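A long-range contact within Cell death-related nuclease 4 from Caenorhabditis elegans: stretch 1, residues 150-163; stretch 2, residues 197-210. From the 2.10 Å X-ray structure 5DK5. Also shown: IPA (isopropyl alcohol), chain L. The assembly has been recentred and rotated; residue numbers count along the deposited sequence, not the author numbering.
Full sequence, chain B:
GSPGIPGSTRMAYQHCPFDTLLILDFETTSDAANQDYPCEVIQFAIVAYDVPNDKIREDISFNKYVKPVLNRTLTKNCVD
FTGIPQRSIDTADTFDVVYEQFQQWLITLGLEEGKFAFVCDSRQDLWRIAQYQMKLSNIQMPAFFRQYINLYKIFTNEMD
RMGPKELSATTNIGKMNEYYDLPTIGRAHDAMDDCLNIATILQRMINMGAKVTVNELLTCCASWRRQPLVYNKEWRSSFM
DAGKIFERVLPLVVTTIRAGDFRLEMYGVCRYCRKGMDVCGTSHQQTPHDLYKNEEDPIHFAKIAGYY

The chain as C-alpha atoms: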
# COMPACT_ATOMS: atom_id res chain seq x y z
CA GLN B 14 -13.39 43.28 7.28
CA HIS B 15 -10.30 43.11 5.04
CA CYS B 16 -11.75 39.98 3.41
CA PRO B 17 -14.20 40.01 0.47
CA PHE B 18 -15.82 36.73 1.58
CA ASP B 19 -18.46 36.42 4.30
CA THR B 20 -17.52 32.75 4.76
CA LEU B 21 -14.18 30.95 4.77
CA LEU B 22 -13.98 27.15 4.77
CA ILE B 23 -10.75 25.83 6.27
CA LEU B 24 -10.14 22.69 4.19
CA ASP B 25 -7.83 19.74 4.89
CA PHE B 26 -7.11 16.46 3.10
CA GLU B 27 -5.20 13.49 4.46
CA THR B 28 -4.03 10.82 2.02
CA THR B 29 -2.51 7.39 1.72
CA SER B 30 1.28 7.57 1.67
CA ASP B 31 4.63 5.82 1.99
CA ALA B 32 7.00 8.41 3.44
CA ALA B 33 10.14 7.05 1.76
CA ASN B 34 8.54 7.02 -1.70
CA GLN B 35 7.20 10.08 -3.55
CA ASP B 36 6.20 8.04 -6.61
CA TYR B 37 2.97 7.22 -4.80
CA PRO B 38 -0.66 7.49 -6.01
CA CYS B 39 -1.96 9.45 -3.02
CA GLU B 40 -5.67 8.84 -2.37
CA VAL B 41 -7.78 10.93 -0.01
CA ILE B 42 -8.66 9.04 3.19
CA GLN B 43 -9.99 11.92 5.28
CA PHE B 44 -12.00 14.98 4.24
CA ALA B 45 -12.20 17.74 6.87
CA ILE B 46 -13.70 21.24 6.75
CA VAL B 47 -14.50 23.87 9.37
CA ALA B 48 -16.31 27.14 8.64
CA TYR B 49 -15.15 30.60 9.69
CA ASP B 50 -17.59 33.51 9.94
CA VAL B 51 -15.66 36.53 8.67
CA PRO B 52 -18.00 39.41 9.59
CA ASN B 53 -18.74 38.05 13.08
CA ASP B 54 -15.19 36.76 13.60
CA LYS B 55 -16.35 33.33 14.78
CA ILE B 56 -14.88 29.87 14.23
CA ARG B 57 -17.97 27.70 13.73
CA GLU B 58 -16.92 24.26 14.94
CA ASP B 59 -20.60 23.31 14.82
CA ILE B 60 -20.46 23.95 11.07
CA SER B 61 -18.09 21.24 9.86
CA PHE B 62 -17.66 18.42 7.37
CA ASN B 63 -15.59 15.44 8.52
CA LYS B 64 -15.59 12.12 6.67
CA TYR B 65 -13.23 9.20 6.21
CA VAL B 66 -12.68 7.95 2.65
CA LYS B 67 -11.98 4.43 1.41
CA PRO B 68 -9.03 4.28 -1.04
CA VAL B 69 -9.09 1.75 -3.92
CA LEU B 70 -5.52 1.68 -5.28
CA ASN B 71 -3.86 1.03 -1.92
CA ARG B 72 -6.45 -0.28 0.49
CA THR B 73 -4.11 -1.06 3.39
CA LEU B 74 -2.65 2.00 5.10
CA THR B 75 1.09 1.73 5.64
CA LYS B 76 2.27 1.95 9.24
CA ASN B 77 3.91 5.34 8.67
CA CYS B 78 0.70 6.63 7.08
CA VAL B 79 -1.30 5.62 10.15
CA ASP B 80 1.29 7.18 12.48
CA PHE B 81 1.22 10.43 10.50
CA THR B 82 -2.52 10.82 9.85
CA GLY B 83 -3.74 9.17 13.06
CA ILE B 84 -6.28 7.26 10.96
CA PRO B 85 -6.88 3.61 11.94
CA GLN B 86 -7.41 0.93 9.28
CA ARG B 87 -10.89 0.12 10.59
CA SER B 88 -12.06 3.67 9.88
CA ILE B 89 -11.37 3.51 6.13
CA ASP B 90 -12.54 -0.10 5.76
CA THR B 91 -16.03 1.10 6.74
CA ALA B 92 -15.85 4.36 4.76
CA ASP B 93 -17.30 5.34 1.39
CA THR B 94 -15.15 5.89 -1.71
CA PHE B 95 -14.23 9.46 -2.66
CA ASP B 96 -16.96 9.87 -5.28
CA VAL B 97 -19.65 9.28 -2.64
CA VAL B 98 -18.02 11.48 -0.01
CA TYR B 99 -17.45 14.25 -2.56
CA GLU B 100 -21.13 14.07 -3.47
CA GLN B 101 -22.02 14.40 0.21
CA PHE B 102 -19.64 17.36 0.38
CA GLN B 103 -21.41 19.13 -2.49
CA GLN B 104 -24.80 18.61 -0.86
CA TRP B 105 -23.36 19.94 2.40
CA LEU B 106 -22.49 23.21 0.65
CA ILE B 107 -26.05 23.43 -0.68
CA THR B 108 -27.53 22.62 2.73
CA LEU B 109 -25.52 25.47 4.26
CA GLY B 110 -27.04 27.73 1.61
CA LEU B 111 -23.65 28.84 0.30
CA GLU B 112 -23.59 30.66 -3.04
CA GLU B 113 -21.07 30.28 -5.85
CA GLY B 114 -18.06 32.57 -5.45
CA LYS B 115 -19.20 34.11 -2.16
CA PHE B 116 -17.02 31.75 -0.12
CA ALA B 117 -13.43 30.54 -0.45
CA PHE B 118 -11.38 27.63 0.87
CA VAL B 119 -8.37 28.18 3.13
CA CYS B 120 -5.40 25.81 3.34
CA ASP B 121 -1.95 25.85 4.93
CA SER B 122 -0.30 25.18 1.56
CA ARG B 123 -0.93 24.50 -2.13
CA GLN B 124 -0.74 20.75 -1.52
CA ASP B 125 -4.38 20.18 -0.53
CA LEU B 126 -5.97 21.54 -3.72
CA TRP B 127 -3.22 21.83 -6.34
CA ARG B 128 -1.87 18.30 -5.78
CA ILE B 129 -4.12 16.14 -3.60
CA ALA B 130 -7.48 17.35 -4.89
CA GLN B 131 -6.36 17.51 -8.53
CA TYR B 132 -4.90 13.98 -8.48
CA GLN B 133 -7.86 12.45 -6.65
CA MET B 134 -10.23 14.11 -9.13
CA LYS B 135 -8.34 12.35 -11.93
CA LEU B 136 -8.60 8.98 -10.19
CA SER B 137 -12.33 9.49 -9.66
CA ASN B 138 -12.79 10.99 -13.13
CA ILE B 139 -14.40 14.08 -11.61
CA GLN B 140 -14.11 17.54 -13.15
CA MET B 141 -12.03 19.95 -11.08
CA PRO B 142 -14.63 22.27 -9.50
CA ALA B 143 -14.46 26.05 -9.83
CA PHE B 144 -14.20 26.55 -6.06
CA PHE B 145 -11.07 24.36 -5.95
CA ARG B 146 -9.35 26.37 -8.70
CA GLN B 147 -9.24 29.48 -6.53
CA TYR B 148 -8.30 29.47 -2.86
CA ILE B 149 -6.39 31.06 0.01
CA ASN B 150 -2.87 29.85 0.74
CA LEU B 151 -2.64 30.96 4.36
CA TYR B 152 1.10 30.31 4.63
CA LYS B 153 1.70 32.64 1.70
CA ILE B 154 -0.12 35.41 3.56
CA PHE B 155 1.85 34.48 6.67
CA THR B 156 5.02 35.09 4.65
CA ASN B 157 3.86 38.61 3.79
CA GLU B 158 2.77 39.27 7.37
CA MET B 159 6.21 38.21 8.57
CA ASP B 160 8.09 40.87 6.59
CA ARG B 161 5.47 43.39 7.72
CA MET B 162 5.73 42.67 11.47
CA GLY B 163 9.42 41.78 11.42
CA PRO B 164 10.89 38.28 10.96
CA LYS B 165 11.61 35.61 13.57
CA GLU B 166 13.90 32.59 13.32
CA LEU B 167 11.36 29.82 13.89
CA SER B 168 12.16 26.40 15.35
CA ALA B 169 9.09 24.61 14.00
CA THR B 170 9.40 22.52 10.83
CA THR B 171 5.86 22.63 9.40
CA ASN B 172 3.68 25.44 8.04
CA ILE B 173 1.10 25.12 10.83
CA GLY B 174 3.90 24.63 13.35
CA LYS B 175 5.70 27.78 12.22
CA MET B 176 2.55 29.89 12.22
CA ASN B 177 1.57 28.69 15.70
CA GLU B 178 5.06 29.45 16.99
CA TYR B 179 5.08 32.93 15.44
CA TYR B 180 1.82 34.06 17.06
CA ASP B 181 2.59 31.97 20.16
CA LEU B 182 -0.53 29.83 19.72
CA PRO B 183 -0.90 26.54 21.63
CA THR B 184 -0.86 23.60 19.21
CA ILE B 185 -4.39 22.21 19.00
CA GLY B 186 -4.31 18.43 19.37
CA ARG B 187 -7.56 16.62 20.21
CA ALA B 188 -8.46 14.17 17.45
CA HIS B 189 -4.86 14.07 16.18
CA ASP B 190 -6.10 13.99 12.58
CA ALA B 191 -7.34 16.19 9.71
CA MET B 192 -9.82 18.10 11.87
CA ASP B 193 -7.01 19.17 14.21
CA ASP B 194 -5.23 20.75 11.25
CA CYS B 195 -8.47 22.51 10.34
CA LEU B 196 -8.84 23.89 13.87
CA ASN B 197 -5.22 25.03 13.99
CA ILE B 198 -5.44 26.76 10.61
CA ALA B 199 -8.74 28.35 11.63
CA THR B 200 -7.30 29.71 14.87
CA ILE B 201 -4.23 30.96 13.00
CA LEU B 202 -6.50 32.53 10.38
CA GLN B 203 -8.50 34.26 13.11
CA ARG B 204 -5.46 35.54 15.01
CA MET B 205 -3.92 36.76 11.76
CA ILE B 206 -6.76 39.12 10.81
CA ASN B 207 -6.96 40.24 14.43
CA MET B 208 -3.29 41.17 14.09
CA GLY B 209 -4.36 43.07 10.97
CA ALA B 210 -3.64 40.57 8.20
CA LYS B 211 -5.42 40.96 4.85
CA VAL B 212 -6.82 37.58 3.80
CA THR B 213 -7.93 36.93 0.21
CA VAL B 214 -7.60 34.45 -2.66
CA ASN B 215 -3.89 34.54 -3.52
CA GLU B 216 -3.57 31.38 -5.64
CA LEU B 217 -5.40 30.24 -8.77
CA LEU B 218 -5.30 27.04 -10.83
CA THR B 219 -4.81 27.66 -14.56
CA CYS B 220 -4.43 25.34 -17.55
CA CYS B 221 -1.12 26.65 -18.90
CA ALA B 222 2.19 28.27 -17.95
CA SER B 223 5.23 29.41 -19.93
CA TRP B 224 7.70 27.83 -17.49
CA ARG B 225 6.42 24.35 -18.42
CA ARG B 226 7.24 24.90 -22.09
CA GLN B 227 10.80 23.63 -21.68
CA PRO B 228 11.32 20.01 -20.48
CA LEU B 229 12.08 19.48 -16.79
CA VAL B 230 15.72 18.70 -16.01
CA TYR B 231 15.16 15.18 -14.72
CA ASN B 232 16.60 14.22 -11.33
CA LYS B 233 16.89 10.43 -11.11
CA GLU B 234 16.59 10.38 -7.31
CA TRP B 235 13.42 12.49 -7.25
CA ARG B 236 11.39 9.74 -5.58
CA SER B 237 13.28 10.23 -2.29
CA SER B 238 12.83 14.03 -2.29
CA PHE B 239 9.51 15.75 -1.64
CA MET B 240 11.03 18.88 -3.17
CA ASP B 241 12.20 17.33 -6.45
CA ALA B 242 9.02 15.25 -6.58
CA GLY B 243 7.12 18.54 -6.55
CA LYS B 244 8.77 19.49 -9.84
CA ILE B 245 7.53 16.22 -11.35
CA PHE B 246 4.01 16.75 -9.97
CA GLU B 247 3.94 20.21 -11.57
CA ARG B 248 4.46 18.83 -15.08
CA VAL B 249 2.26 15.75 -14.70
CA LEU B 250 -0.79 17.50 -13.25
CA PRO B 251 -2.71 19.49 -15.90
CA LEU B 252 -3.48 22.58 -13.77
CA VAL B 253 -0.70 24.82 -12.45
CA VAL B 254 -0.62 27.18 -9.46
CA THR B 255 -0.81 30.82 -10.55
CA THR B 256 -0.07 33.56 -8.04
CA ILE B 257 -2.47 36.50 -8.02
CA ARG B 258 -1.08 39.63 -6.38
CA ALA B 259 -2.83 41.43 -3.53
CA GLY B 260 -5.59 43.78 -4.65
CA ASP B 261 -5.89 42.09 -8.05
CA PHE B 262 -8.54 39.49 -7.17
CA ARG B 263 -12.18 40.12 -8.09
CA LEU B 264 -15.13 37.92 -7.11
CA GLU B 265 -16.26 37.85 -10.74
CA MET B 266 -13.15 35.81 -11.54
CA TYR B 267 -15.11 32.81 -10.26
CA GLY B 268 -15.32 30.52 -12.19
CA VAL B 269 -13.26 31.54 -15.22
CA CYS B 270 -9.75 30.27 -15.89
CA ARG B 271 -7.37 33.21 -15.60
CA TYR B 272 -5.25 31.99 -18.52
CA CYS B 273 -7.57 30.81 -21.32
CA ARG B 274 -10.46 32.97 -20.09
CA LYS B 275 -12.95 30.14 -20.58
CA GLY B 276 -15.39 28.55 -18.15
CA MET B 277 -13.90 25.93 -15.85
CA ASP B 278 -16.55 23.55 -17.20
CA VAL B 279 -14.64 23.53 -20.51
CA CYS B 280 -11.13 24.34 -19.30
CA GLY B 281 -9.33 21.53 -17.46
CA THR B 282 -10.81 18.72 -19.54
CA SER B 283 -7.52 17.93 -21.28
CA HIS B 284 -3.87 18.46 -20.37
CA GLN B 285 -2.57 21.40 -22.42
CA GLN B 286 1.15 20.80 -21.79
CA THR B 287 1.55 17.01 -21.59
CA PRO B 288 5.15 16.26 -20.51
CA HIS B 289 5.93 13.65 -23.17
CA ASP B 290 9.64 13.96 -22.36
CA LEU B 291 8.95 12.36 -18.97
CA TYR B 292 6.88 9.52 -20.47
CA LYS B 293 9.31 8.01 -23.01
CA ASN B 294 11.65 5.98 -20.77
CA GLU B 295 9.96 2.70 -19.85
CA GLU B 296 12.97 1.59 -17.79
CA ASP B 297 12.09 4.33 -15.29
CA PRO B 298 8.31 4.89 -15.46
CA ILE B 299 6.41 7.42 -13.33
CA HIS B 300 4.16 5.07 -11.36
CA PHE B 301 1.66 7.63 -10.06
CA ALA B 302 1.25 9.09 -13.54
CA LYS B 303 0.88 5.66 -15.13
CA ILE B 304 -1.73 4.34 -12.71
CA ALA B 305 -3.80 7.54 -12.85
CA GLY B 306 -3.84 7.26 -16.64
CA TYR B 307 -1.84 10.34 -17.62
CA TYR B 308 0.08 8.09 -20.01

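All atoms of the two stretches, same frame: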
# COMPACT_ATOMS: atom_id res chain seq x y z
N ASN B 150 -4.05 30.45 0.14
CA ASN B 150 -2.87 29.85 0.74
C ASN B 150 -2.47 30.67 1.96
O ASN B 150 -1.87 31.74 1.82
CB ASN B 150 -1.73 29.77 -0.27
CG ASN B 150 -0.55 28.96 0.23
OD1 ASN B 150 -0.28 28.90 1.43
ND2 ASN B 150 0.16 28.33 -0.69
N LEU B 151 -2.82 30.18 3.14
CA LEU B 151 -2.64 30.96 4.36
C LEU B 151 -1.17 31.18 4.70
O LEU B 151 -0.81 32.20 5.29
CB LEU B 151 -3.35 30.28 5.54
CG LEU B 151 -3.54 31.15 6.78
CD1 LEU B 151 -4.51 32.29 6.50
CD2 LEU B 151 -4.04 30.31 7.95
N TYR B 152 -0.33 30.22 4.33
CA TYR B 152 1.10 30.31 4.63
C TYR B 152 1.75 31.40 3.78
O TYR B 152 2.72 32.03 4.19
CB TYR B 152 1.79 28.98 4.38
CG TYR B 152 3.24 28.98 4.79
CD1 TYR B 152 3.60 28.83 6.12
CD2 TYR B 152 4.26 29.12 3.85
CE1 TYR B 152 4.93 28.84 6.51
CE2 TYR B 152 5.59 29.12 4.23
CZ TYR B 152 5.92 28.98 5.56
OH TYR B 152 7.24 28.98 5.94
N LYS B 153 1.20 31.60 2.59
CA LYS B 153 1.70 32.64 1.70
C LYS B 153 1.41 34.02 2.28
O LYS B 153 2.22 34.94 2.17
CB LYS B 153 1.06 32.50 0.32
CG LYS B 153 1.55 33.52 -0.69
CD LYS B 153 0.87 33.31 -2.03
CE LYS B 153 1.27 34.36 -3.04
NZ LYS B 153 0.53 34.19 -4.31
N ILE B 154 0.24 34.17 2.89
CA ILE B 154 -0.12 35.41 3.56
C ILE B 154 0.75 35.59 4.80
O ILE B 154 1.19 36.70 5.11
CB ILE B 154 -1.61 35.43 3.96
CG1 ILE B 154 -2.49 35.17 2.74
CG2 ILE B 154 -1.97 36.77 4.62
CD1 ILE B 154 -3.96 35.07 3.04
N PHE B 155 0.99 34.48 5.49
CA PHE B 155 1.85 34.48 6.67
C PHE B 155 3.25 34.96 6.33
O PHE B 155 3.90 35.62 7.14
CB PHE B 155 1.89 33.08 7.27
CG PHE B 155 2.92 32.91 8.35
CD1 PHE B 155 2.75 33.52 9.58
CD2 PHE B 155 4.04 32.12 8.14
CE1 PHE B 155 3.69 33.36 10.58
CE2 PHE B 155 4.98 31.96 9.14
CZ PHE B 155 4.81 32.58 10.36
N THR B 156 3.72 34.62 5.13
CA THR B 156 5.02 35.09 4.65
C THR B 156 5.03 36.61 4.54
O THR B 156 5.97 37.27 4.98
CB THR B 156 5.37 34.47 3.29
OG1 THR B 156 5.58 33.06 3.44
CG2 THR B 156 6.63 35.10 2.70
N ASN B 157 3.97 37.17 3.95
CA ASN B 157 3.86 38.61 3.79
C ASN B 157 3.72 39.32 5.13
O ASN B 157 4.29 40.39 5.34
CB ASN B 157 2.66 38.96 2.89
CG ASN B 157 2.80 38.39 1.49
OD1 ASN B 157 3.90 38.09 1.04
ND2 ASN B 157 1.67 38.25 0.80
N GLU B 158 2.96 38.71 6.04
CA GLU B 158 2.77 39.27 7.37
C GLU B 158 4.07 39.28 8.16
O GLU B 158 4.26 40.11 9.05
CB GLU B 158 1.71 38.47 8.14
CG GLU B 158 0.28 38.80 7.75
CD GLU B 158 -0.11 40.22 8.11
OE1 GLU B 158 -0.26 40.51 9.32
OE2 GLU B 158 -0.26 41.05 7.19
N MET B 159 4.97 38.36 7.83
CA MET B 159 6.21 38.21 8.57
C MET B 159 7.18 39.34 8.25
O MET B 159 7.85 39.86 9.15
CB MET B 159 6.85 36.86 8.24
CG MET B 159 7.77 36.33 9.33
SD MET B 159 7.89 34.53 9.29
CE MET B 159 8.97 34.23 10.69
N ASP B 160 7.26 39.73 6.99
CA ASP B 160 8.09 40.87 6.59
C ASP B 160 7.51 42.16 7.18
O ASP B 160 8.25 43.06 7.56
CB ASP B 160 8.16 40.98 5.06
CG ASP B 160 8.75 39.74 4.42
OD1 ASP B 160 9.40 38.94 5.13
OD2 ASP B 160 8.56 39.56 3.20
N ARG B 161 6.19 42.21 7.25
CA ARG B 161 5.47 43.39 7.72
C ARG B 161 5.67 43.63 9.22
O ARG B 161 5.88 44.77 9.64
CB ARG B 161 3.99 43.24 7.38
CG ARG B 161 3.02 44.10 8.18
CD ARG B 161 1.60 43.84 7.73
NE ARG B 161 0.60 44.52 8.55
CZ ARG B 161 0.03 44.01 9.64
NH1 ARG B 161 0.34 42.80 10.07
NH2 ARG B 161 -0.86 44.73 10.30
N MET B 162 5.61 42.56 10.01
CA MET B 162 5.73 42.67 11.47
C MET B 162 7.11 42.25 11.97
O MET B 162 7.30 42.04 13.17
CB MET B 162 4.67 41.81 12.15
CG MET B 162 3.24 42.17 11.81
SD MET B 162 2.09 41.72 13.12
CE MET B 162 2.65 40.06 13.53
N GLY B 163 8.06 42.14 11.05
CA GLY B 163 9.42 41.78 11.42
C GLY B 163 9.61 40.27 11.49
O GLY B 163 8.75 39.58 12.04
N ASN B 197 -6.44 24.25 13.86
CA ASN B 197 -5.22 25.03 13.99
C ASN B 197 -5.14 26.14 12.94
O ASN B 197 -4.82 27.28 13.26
CB ASN B 197 -3.98 24.14 13.89
CG ASN B 197 -3.64 23.46 15.20
OD1 ASN B 197 -3.23 24.11 16.16
ND2 ASN B 197 -3.81 22.14 15.25
N ILE B 198 -5.45 25.79 11.70
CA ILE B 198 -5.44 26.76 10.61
C ILE B 198 -6.49 27.84 10.85
O ILE B 198 -6.25 29.02 10.59
CB ILE B 198 -5.70 26.07 9.25
CG1 ILE B 198 -4.52 25.16 8.89
CG2 ILE B 198 -5.89 27.11 8.14
CD1 ILE B 198 -4.80 24.22 7.73
N ALA B 199 -7.65 27.42 11.35
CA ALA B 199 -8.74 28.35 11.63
C ALA B 199 -8.35 29.35 12.71
O ALA B 199 -8.60 30.55 12.58
CB ALA B 199 -9.99 27.59 12.04
N THR B 200 -7.73 28.86 13.77
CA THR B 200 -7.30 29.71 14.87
C THR B 200 -6.19 30.66 14.41
O THR B 200 -6.17 31.83 14.78
CB THR B 200 -6.80 28.89 16.07
OG1 THR B 200 -7.81 27.95 16.46
CG2 THR B 200 -6.46 29.78 17.25
N ILE B 201 -5.28 30.14 13.60
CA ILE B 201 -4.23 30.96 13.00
C ILE B 201 -4.86 32.03 12.12
O ILE B 201 -4.52 33.21 12.22
CB ILE B 201 -3.25 30.11 12.16
CG1 ILE B 201 -2.42 29.21 13.07
CG2 ILE B 201 -2.31 31.00 11.35
CD1 ILE B 201 -1.76 28.05 12.35
N LEU B 202 -5.79 31.61 11.27
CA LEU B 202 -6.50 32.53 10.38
C LEU B 202 -7.16 33.65 11.16
O LEU B 202 -7.07 34.82 10.79
CB LEU B 202 -7.55 31.76 9.56
CG LEU B 202 -8.52 32.59 8.72
CD1 LEU B 202 -7.78 33.37 7.64
CD2 LEU B 202 -9.58 31.70 8.10
N GLN B 203 -7.81 33.29 12.26
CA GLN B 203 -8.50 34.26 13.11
C GLN B 203 -7.51 35.24 13.72
O GLN B 203 -7.68 36.46 13.62
CB GLN B 203 -9.27 33.54 14.22
CG GLN B 203 -10.11 34.45 15.10
CD GLN B 203 -10.91 33.68 16.13
OE1 GLN B 203 -10.39 32.81 16.82
NE2 GLN B 203 -12.20 34.00 16.23
N ARG B 204 -6.47 34.71 14.36
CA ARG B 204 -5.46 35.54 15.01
C ARG B 204 -4.78 36.46 14.00
O ARG B 204 -4.43 37.60 14.34
CB ARG B 204 -4.41 34.65 15.69
CG ARG B 204 -3.21 35.41 16.27
CD ARG B 204 -3.63 36.40 17.35
NE ARG B 204 -4.10 35.74 18.56
CZ ARG B 204 -3.31 35.32 19.55
NH1 ARG B 204 -2.00 35.49 19.49
NH2 ARG B 204 -3.85 34.73 20.60
N MET B 205 -4.60 35.98 12.78
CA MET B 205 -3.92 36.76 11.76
C MET B 205 -4.68 38.04 11.41
O MET B 205 -4.08 39.11 11.36
CB MET B 205 -3.71 35.92 10.50
CG MET B 205 -2.48 35.02 10.57
SD MET B 205 -2.26 33.96 9.13
CE MET B 205 -2.01 35.18 7.84
N ILE B 206 -5.99 37.94 11.18
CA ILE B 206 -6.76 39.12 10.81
C ILE B 206 -6.90 40.05 12.01
O ILE B 206 -7.02 41.26 11.87
CB ILE B 206 -8.16 38.77 10.24
CG1 ILE B 206 -9.16 38.39 11.34
CG2 ILE B 206 -8.05 37.65 9.20
CD1 ILE B 206 -10.59 38.34 10.86
N ASN B 207 -6.89 39.46 13.21
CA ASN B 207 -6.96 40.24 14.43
C ASN B 207 -5.65 40.99 14.67
O ASN B 207 -5.62 42.00 15.36
CB ASN B 207 -7.28 39.34 15.63
CG ASN B 207 -8.66 38.70 15.53
OD1 ASN B 207 -9.48 39.09 14.70
ND2 ASN B 207 -8.92 37.72 16.39
N MET B 208 -4.57 40.47 14.09
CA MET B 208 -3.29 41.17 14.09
C MET B 208 -3.20 42.12 12.89
O MET B 208 -2.21 42.83 12.73
CB MET B 208 -2.13 40.17 14.05
CG MET B 208 -1.92 39.39 15.34
SD MET B 208 -1.33 40.42 16.70
CE MET B 208 -0.90 39.16 17.91
N GLY B 209 -4.25 42.12 12.07
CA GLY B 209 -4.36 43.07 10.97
C GLY B 209 -3.98 42.52 9.61
O GLY B 209 -3.70 43.28 8.68
N ALA B 210 -3.98 41.20 9.48
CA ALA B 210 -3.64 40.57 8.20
C ALA B 210 -4.79 40.72 7.20
O ALA B 210 -5.96 40.74 7.59
CB ALA B 210 -3.31 39.10 8.40
C1 IPA L . 4.04 27.77 0.56
C2 IPA L . 3.37 26.42 0.57
C3 IPA L . 4.41 25.33 0.73
O2 IPA L . 2.69 26.23 -0.65

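Two helices of one chain, 151-161 and 197-207, run in roughly the same direction, their axes 34° apart and 11.3 Å from each other at closest approach. Together the two stretches bury 484 Å², mostly through apolar side chains, with a polar fringe where the second helix ends. Asn150 does not reach stretch 2 but caps the first helix: its OD1 accepts from Lys153 N at 3.3 Å and, weakly, from Tyr152 N at 3.2 Å, serving amides of the first turn, although Lys153 N also bonds weakly to Asn150 O at 3.2 Å. The other end of the same amide, Asn150 ND2, donates to O2 of the isopropyl alcohol at 3.3 Å, a solvent molecule probably carried over from crystallisation.

Leu151 is the main knob of the contact and has the largest area covered by the other stretch, 105 Å². Its CA-to-CB bond points toward stretch 2, and with chi1 t and chi2 p the side chain settles among Ile198, Ile201, Leu202 and Met205. CD2 lies 3.7 Å from Ile198 CG2 and 3.9 Å from Ile201 CG2, and CD1 lies 3.6 Å from Leu202 CD1 and 3.8 Å from Met205 SD. The CA-to-CB bond of Tyr152 points sideways to stretch 2, and the residue makes no contact with the second helix; its CD2 is instead 3.6 Å from C1 of the isopropyl alcohol.

One turn on, the packing is reciprocated. Met205 is a knob in the opposite sense, its side chain lying among Leu151, Ile154, Phe155 and Glu158. Its terminal methyl does much of the work: Met205 CE is 3.6 Å from Ile154 CG2 and 3.9 Å from the backbone atom Phe155 N. Phe155, whose CA-to-CB bond points sideways to stretch 2, is more distant with its side chain, CB lying 4.5 Å from Met205 CE. Thr156 and Asn157 take no part in the contact; Thr156 OG1 turns back to its own helix and donates to Tyr152 O at 3.1 Å.

Glu158 joins the apolar packing to the polar fringe. Its CG is 4.3 Å from Met205 CE, while its CD rests 3.4 Å from Ala210 CB, so the carboxylate group abuts a methyl across the contact. Its charge is met within stretch 1, where Glu158 OE1 forms a salt bridge with Arg161 NH1 at 2.5 Å.

The CA-to-CB bond of Arg161 points toward stretch 2; with chi1 to chi3 all t, the extended side chain reaches the residues after the second helix and supplies the one hydrogen bond across the stretches: NH2 donates to Met208 O at 3.4 Å, well aligned at 162° but long and weak. Met208 O lies near the guanidinium plane, whereas Gly209 O, 3.6 Å from Arg161 NH2, sits over one face. Gly209 has positive phi and closes a Schellman motif; an ideal CB there would come within 2.8 Å of Arg161 NH2, a clash, and would also jam against the preceding carbonyl. Met162 closes the contact loosely, its SD 4.5 Å from Met208 O.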